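Local coordinates for protein glucose-6-phosphate 1-dehydrogenase (Mycobacterium avium, PDB 4LGV) that probably catalyses the NADP-dependent oxidation of glucose 6-phosphate to 6-phosphogluconolactone, the reaction that opens the oxidative pentose phosphate pathway, at residues G246-V251 and P446-P451; D250-H255 and T317-R322. All blocks are in the same frame, centred on the assembly; numbering follows the deposited sequence.

Contact 1 (G246-V251 and P446-P451); sequences GAVRDV and PVLDKP
Val-248 and Arg-249, near the start of helix 246-264, pack against Val-447 and Leu-448 at the end of helix 434-449, a helix-helix contact in the C-terminal domain of the glucose-6-phosphate dehydrogenase fold. The backbones come closest at Val-248 and Leu-448, whose CA atoms are 8.2 Å apart, and no hydrogen bond crosses the gap.

The apolar part is carried by Val-248, which uses its two methyls for two different partners. With CG1 anti to the backbone N (chi1 174°), that branch reaches Leu-448 CD2 at 4.0 Å. The other branch, CG2, meets Val-447 CG1 at 4.2 Å, a looser touch. Both valines are buried, and beneath them lies the mixed sheet: Val-248 also rests on Val-319 of strand 318-323, and Val-447 on Cys-295 of strand 295-300.

The second kind of contact sets an aliphatic group on a flat cation. Arg-249 runs extended from CG to NE, which carries its guanidinium across the end of Leu-448. Two carbonyl oxygens probably hold the orientation of that group: NE bonds to His-167 O, in the loop between strand 158-162 and helix 169-180 of the coenzyme-binding domain, and NH1 to Val-245 O. Two of its N-H groups are thus used away from Leu-448, and the leucine meets it with methyl groups. Leu-448 CD1 does little more than graze the guanidinium, 4.2 Å from Arg-249 NH2. The other methyl, Leu-448 CD2, stands over the middle of one guanidinium face, 3.9 Å from Arg-249 CZ.

Contact 2 (D250-H255 and T317-R322); sequences DVVQNH and TYVALR
Thr-317 OG1 is gripped twice, by the backbone N of Tyr-300 and by the hydroxyl of Tyr-457, just ahead of strand 318-323, whose Val-319 and Leu-321 meet Val-252 of helix 246-264. The same threonine and Tyr-318 both face Gly-298, forming a classic beta bulge at the strand's start, so this end of the strand is tied to strand 295-300 through backbone as well as side chain.

Across the contact everything is apolar and buried. Val-252 points at the sheet and splits its methyls between two residues of the strand. CG1, anti to the backbone N (chi1 178°), meets Leu-321 CD2 at 4.1 Å, the two side chains approaching tip to tip. CG2 looks to the residue two earlier, with 4.3 Å to Val-319 CG2. Both contacts are methyl against methyl. No hydrogen bond joins helix and strand here, and the CA atoms of Val-252 and Val-319 remain 8.7 Å apart. Leu-321 also leans on Leu-337 of the adjoining strand 335-340.

Both elements have further neighbours. Gln-253 NE2 bonds to Thr-440 OG1 of helix 434-449, while Asn-254 ND2 bonds to Asp-192 OD2. On the other face of the strand, Tyr-318 and Ala-320 lie on Ala-467 of helix 466-470. A helix laid against one face of a mixed, largely antiparallel sheet, with residues i and i+2 of a strand taking its side chain, is the alpha-on-beta packing of the C-terminal domain in the glucose-6-phosphate dehydrogenase fold.

How the contacts relate
Helix 246-264 serves both contacts, which share Asp-250 and Val-251 and have centres about 7 Å apart. Its first turn faces helix 434-449 in contact 1; the next turn faces strand 318-323 in contact 2. The partners follow later along the chain, the strand first and the helix well after it, so distant parts of the C-terminal domain converge on one helix. The two sites also touch directly: Ala-247 CB packs 3.6 Å from Val-319 CG2, and a probable hydrogen bond joins Gln-253 N to Val-248 O at 3.1 Å, in keeping with the wider pi-type turns here. The helix pair thus packs as a layer against one face of the sheet.

Contact 1 (G246-V251 and P446-P451)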
ATOM      1  N   GLY A 246      21.833  24.907 -28.292  1.00 39.17           N
ATOM      2  CA  GLY A 246      20.391  24.928 -28.103  1.00 38.37           C
ATOM      3  C   GLY A 246      20.008  24.393 -26.722  1.00 37.65           C
ATOM      4  O   GLY A 246      20.770  23.671 -26.095  1.00 35.14           O
ATOM      5  N   ALA A 247      18.796  24.732 -26.281  1.00 37.67           N
ATOM      6  CA  ALA A 247      18.314  24.407 -24.937  1.00 36.29           C
ATOM      7  C   ALA A 247      18.316  22.917 -24.633  1.00 33.89           C
ATOM      8  O   ALA A 247      18.799  22.485 -23.599  1.00 32.73           O
ATOM      9  CB  ALA A 247      16.923  24.993 -24.741  1.00 37.53           C
ATOM     10  N   VAL A 248      17.830  22.102 -25.546  1.00 33.47           N
ATOM     11  CA  VAL A 248      17.858  20.638 -25.325  1.00 32.44           C
ATOM     12  C   VAL A 248      19.264  20.146 -24.960  1.00 32.99           C
ATOM     13  O   VAL A 248      19.444  19.469 -23.914  1.00 32.25           O
ATOM     14  CB  VAL A 248      17.315  19.855 -26.512  1.00 32.15           C
ATOM     15  CG1 VAL A 248      17.486  18.358 -26.316  1.00 33.26           C
ATOM     16  CG2 VAL A 248      15.850  20.157 -26.679  1.00 32.56           C
ATOM     17  N   ARG A 249      20.259  20.483 -25.772  1.00 32.02           N
ATOM     18  CA  ARG A 249      21.625  20.010 -25.489  1.00 33.59           C
ATOM     19  C   ARG A 249      22.219  20.688 -24.273  1.00 33.66           C
ATOM     20  O   ARG A 249      23.054  20.119 -23.572  1.00 33.12           O
ATOM     21  CB  ARG A 249      22.553  20.258 -26.670  1.00 35.51           C
ATOM     22  CG  ARG A 249      22.253  19.407 -27.907  1.00 37.05           C
ATOM     23  CD  ARG A 249      23.302  19.680 -28.962  1.00 40.35           C
ATOM     24  NE  ARG A 249      23.036  18.960 -30.201  1.00 43.14           N
ATOM     25  CZ  ARG A 249      22.280  19.412 -31.193  1.00 46.28           C
ATOM     26  NH1 ARG A 249      21.705  20.614 -31.124  1.00 47.85           N
ATOM     27  NH2 ARG A 249      22.098  18.662 -32.268  1.00 50.27           N
ATOM     28  N   ASP A 250      21.799  21.927 -24.044  1.00 33.05           N
ATOM     29  CA  ASP A 250      22.400  22.757 -23.013  1.00 31.83           C
ATOM     30  C   ASP A 250      21.981  22.312 -21.616  1.00 29.53           C
ATOM     31  O   ASP A 250      22.813  22.198 -20.756  1.00 27.41           O
ATOM     32  CB  ASP A 250      22.021  24.225 -23.235  1.00 32.23           C
ATOM     33  CG  ASP A 250      22.753  25.156 -22.317  1.00 32.96           C
ATOM     34  OD1 ASP A 250      23.965  24.943 -22.104  1.00 32.71           O
ATOM     35  OD2 ASP A 250      22.127  26.127 -21.820  1.00 33.68           O
ATOM     36  N   VAL A 251      20.685  22.095 -21.402  1.00 30.17           N
ATOM     37  CA  VAL A 251      20.134  21.805 -20.045  1.00 30.72           C
ATOM     38  C   VAL A 251      19.360  20.501 -19.876  1.00 29.49           C
ATOM     39  O   VAL A 251      19.286  19.952 -18.760  1.00 30.80           O
ATOM     40  CB  VAL A 251      19.244  22.967 -19.518  1.00 32.02           C
ATOM     41  CG1 VAL A 251      20.020  24.259 -19.427  1.00 32.65           C
ATOM     42  CG2 VAL A 251      18.058  23.213 -20.440  1.00 32.03           C
ATOM     43  N   PRO A 446      15.710  11.775 -30.902  1.00 43.59           N
ATOM     44  CA  PRO A 446      14.676  11.944 -31.921  1.00 45.17           C
ATOM     45  C   PRO A 446      14.288  13.390 -32.085  1.00 49.42           C
ATOM     46  O   PRO A 446      13.997  13.828 -33.198  1.00 50.59           O
ATOM     47  CB  PRO A 446      13.499  11.136 -31.378  1.00 43.23           C
ATOM     48  CG  PRO A 446      14.140  10.068 -30.574  1.00 43.01           C
ATOM     49  CD  PRO A 446      15.357  10.712 -29.937  1.00 42.21           C
ATOM     50  N   VAL A 447      14.337  14.138 -30.993  1.00 49.46           N
ATOM     51  CA  VAL A 447      14.097  15.583 -31.039  1.00 51.16           C
ATOM     52  C   VAL A 447      15.227  16.342 -31.749  1.00 50.55           C
ATOM     53  O   VAL A 447      14.993  17.367 -32.411  1.00 56.84           O
ATOM     54  CB  VAL A 447      13.867  16.104 -29.606  1.00 51.16           C
ATOM     55  CG1 VAL A 447      14.093  17.589 -29.505  1.00 57.94           C
ATOM     56  CG2 VAL A 447      12.460  15.768 -29.180  1.00 52.67           C
ATOM     57  N   LEU A 448      16.455  15.851 -31.640  1.00 47.72           N
ATOM     58  CA  LEU A 448      17.567  16.455 -32.370  1.00 49.82           C
ATOM     59  C   LEU A 448      17.447  16.189 -33.860  1.00 53.07           C
ATOM     60  O   LEU A 448      17.788  17.034 -34.671  1.00 54.00           O
ATOM     61  CB  LEU A 448      18.912  15.913 -31.875  1.00 50.07           C
ATOM     62  CG  LEU A 448      19.215  16.029 -30.364  1.00 50.75           C
ATOM     63  CD1 LEU A 448      20.592  15.437 -30.069  1.00 50.37           C
ATOM     64  CD2 LEU A 448      19.113  17.469 -29.866  1.00 50.93           C
ATOM     65  N   ASP A 449      17.021  14.973 -34.204  1.00 55.71           N
ATOM     66  CA  ASP A 449      16.940  14.533 -35.593  1.00 58.93           C
ATOM     67  C   ASP A 449      15.760  15.159 -36.296  1.00 59.50           C
ATOM     68  O   ASP A 449      15.884  15.518 -37.424  1.00 60.80           O
ATOM     69  CB  ASP A 449      16.807  12.993 -35.692  1.00 59.93           C
ATOM     70  CG  ASP A 449      18.121  12.261 -35.416  1.00 61.05           C
ATOM     71  OD1 ASP A 449      19.183  12.888 -35.464  1.00 63.73           O
ATOM     72  OD2 ASP A 449      18.088  11.046 -35.165  1.00 57.90           O
ATOM     73  N   LYS A 450      14.609  15.250 -35.635  1.00 61.93           N
ATOM     74  CA  LYS A 450      13.398  15.790 -36.267  1.00 63.09           C
ATOM     75  C   LYS A 450      12.858  16.911 -35.402  1.00 64.62           C
ATOM     76  O   LYS A 450      11.811  16.746 -34.771  1.00 62.65           O
ATOM     77  CB  LYS A 450      12.338  14.695 -36.462  1.00 63.48           C
ATOM     78  N   PRO A 451      13.586  18.056 -35.361  1.00 68.05           N
ATOM     79  CA  PRO A 451      13.169  19.164 -34.518  1.00 68.19           C
ATOM     80  C   PRO A 451      11.859  19.745 -35.023  1.00 72.12           C
ATOM     81  O   PRO A 451      11.678  19.894 -36.235  1.00 82.98           O
ATOM     82  CB  PRO A 451      14.305  20.182 -34.659  1.00 69.04           C
ATOM     83  CG  PRO A 451      15.025  19.845 -35.908  1.00 70.13           C
ATOM     84  CD  PRO A 451      14.735  18.404 -36.221  1.00 69.31           C
TER

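Contact 2 (D250-H255 and T317-R322)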
ATOM      1  N   ASP A 250      21.799  21.927 -24.044  1.00 33.05           N
ATOM      2  CA  ASP A 250      22.400  22.757 -23.013  1.00 31.83           C
ATOM      3  C   ASP A 250      21.981  22.312 -21.616  1.00 29.53           C
ATOM      4  O   ASP A 250      22.813  22.198 -20.756  1.00 27.41           O
ATOM      5  CB  ASP A 250      22.021  24.225 -23.235  1.00 32.23           C
ATOM      6  CG  ASP A 250      22.753  25.156 -22.317  1.00 32.96           C
ATOM      7  OD1 ASP A 250      23.965  24.943 -22.104  1.00 32.71           O
ATOM      8  OD2 ASP A 250      22.127  26.127 -21.820  1.00 33.68           O
ATOM      9  N   VAL A 251      20.685  22.095 -21.402  1.00 30.17           N
ATOM     10  CA  VAL A 251      20.134  21.805 -20.045  1.00 30.72           C
ATOM     11  C   VAL A 251      19.360  20.501 -19.876  1.00 29.49           C
ATOM     12  O   VAL A 251      19.286  19.952 -18.760  1.00 30.80           O
ATOM     13  CB  VAL A 251      19.244  22.967 -19.518  1.00 32.02           C
ATOM     14  CG1 VAL A 251      20.020  24.259 -19.427  1.00 32.65           C
ATOM     15  CG2 VAL A 251      18.058  23.213 -20.440  1.00 32.03           C
ATOM     16  N   VAL A 252      18.800  19.979 -20.951  1.00 29.33           N
ATOM     17  CA  VAL A 252      17.939  18.807 -20.836  1.00 29.26           C
ATOM     18  C   VAL A 252      18.705  17.482 -20.777  1.00 28.32           C
ATOM     19  O   VAL A 252      18.512  16.692 -19.838  1.00 27.55           O
ATOM     20  CB  VAL A 252      16.882  18.763 -21.955  1.00 29.39           C
ATOM     21  CG1 VAL A 252      16.026  17.505 -21.849  1.00 29.76           C
ATOM     22  CG2 VAL A 252      15.971  19.967 -21.859  1.00 30.10           C
ATOM     23  N   GLN A 253      19.553  17.264 -21.774  1.00 28.07           N
ATOM     24  CA  GLN A 253      20.255  16.002 -21.973  1.00 28.36           C
ATOM     25  C   GLN A 253      20.963  15.505 -20.724  1.00 27.72           C
ATOM     26  O   GLN A 253      20.908  14.326 -20.401  1.00 30.17           O
ATOM     27  CB  GLN A 253      21.249  16.144 -23.137  1.00 29.05           C
ATOM     28  CG  GLN A 253      22.152  14.935 -23.394  1.00 30.16           C
ATOM     29  CD  GLN A 253      23.433  14.986 -22.590  1.00 31.86           C
ATOM     30  OE1 GLN A 253      24.082  16.011 -22.525  1.00 33.85           O
ATOM     31  NE2 GLN A 253      23.793  13.876 -21.945  1.00 33.20           N
ATOM     32  N   ASN A 254      21.636  16.391 -20.037  1.00 27.53           N
ATOM     33  CA  ASN A 254      22.432  16.034 -18.856  1.00 27.25           C
ATOM     34  C   ASN A 254      21.751  16.553 -17.580  1.00 26.03           C
ATOM     35  O   ASN A 254      21.254  15.773 -16.790  1.00 24.16           O
ATOM     36  CB  ASN A 254      23.868  16.568 -18.997  1.00 28.22           C
ATOM     37  CG  ASN A 254      24.838  15.905 -18.058  1.00 29.43           C
ATOM     38  OD1 ASN A 254      24.680  14.750 -17.730  1.00 32.32           O
ATOM     39  ND2 ASN A 254      25.842  16.639 -17.608  1.00 29.90           N
ATOM     40  N   HIS A 255      21.696  17.869 -17.405  1.00 25.20           N
ATOM     41  CA  HIS A 255      21.230  18.467 -16.137  1.00 24.84           C
ATOM     42  C   HIS A 255      19.847  18.007 -15.695  1.00 24.22           C
ATOM     43  O   HIS A 255      19.697  17.415 -14.611  1.00 23.40           O
ATOM     44  CB  HIS A 255      21.272  19.995 -16.251  1.00 25.19           C
ATOM     45  CG  HIS A 255      20.881  20.732 -15.004  1.00 25.70           C
ATOM     46  ND1 HIS A 255      21.347  20.388 -13.760  1.00 25.72           N
ATOM     47  CD2 HIS A 255      20.098  21.830 -14.815  1.00 26.13           C
ATOM     48  CE1 HIS A 255      20.844  21.213 -12.852  1.00 25.23           C
ATOM     49  NE2 HIS A 255      20.101  22.111 -13.467  1.00 25.32           N
ATOM     50  N   THR A 317      15.799  28.369 -27.839  1.00 41.13           N
ATOM     51  CA  THR A 317      16.197  28.852 -26.533  1.00 39.78           C
ATOM     52  C   THR A 317      15.238  28.339 -25.471  1.00 38.22           C
ATOM     53  O   THR A 317      15.403  28.674 -24.305  1.00 37.32           O
ATOM     54  CB  THR A 317      16.164  30.390 -26.474  1.00 40.84           C
ATOM     55  OG1 THR A 317      14.827  30.843 -26.739  1.00 41.87           O
ATOM     56  CG2 THR A 317      17.123  30.993 -27.469  1.00 42.31           C
ATOM     57  N   TYR A 318      14.206  27.601 -25.881  1.00 38.20           N
ATOM     58  CA  TYR A 318      13.156  27.082 -24.980  1.00 38.60           C
ATOM     59  C   TYR A 318      12.697  25.737 -25.486  1.00 39.08           C
ATOM     60  O   TYR A 318      12.630  25.539 -26.695  1.00 37.81           O
ATOM     61  CB  TYR A 318      11.939  28.000 -24.957  1.00 39.16           C
ATOM     62  CG  TYR A 318      10.717  27.482 -24.203  1.00 38.51           C
ATOM     63  CD1 TYR A 318       9.869  26.531 -24.774  1.00 38.47           C
ATOM     64  CD2 TYR A 318      10.390  27.969 -22.948  1.00 36.90           C
ATOM     65  CE1 TYR A 318       8.753  26.061 -24.106  1.00 39.14           C
ATOM     66  CE2 TYR A 318       9.274  27.494 -22.259  1.00 38.10           C
ATOM     67  CZ  TYR A 318       8.460  26.530 -22.836  1.00 38.86           C
ATOM     68  OH  TYR A 318       7.332  26.060 -22.207  1.00 37.13           O
ATOM     69  N   VAL A 319      12.420  24.804 -24.559  1.00 39.44           N
ATOM     70  CA  VAL A 319      11.802  23.516 -24.908  1.00 38.56           C
ATOM     71  C   VAL A 319      10.799  23.095 -23.882  1.00 38.09           C
ATOM     72  O   VAL A 319      11.048  23.215 -22.705  1.00 39.48           O
ATOM     73  CB  VAL A 319      12.739  22.302 -24.829  1.00 40.51           C
ATOM     74  CG1 VAL A 319      12.605  21.439 -26.084  1.00 40.75           C
ATOM     75  CG2 VAL A 319      14.161  22.728 -24.610  1.00 44.14           C
ATOM     76  N   ALA A 320       9.725  22.490 -24.339  1.00 37.50           N
ATOM     77  CA  ALA A 320       8.801  21.830 -23.470  1.00 35.83           C
ATOM     78  C   ALA A 320       8.530  20.463 -24.064  1.00 35.85           C
ATOM     79  O   ALA A 320       8.406  20.341 -25.279  1.00 36.94           O
ATOM     80  CB  ALA A 320       7.530  22.606 -23.352  1.00 36.56           C
ATOM     81  N   LEU A 321       8.492  19.434 -23.213  1.00 35.12           N
ATOM     82  CA  LEU A 321       8.399  18.065 -23.698  1.00 34.98           C
ATOM     83  C   LEU A 321       7.692  17.135 -22.715  1.00 34.08           C
ATOM     84  O   LEU A 321       7.494  17.461 -21.552  1.00 33.94           O
ATOM     85  CB  LEU A 321       9.776  17.531 -24.030  1.00 34.58           C
ATOM     86  CG  LEU A 321      10.763  17.367 -22.872  1.00 36.34           C
ATOM     87  CD1 LEU A 321      10.590  16.036 -22.099  1.00 35.05           C
ATOM     88  CD2 LEU A 321      12.188  17.474 -23.379  1.00 36.20           C
ATOM     89  N   ARG A 322       7.289  15.984 -23.222  1.00 33.06           N
ATOM     90  CA  ARG A 322       6.658  14.970 -22.427  1.00 33.36           C
ATOM     91  C   ARG A 322       7.507  13.719 -22.478  1.00 31.18           C
ATOM     92  O   ARG A 322       7.901  13.303 -23.540  1.00 31.23           O
ATOM     93  CB  ARG A 322       5.244  14.648 -22.949  1.00 35.14           C
ATOM     94  CG  ARG A 322       4.511  13.549 -22.169  1.00 36.21           C
ATOM     95  CD  ARG A 322       3.099  13.358 -22.741  1.00 37.76           C
ATOM     96  NE  ARG A 322       2.314  12.390 -21.976  1.00 37.82           N
ATOM     97  CZ  ARG A 322       0.969  12.328 -21.932  1.00 41.58           C
ATOM     98  NH1 ARG A 322       0.198  13.184 -22.602  1.00 42.63           N
ATOM     99  NH2 ARG A 322       0.377  11.385 -21.208  1.00 40.84           N
TER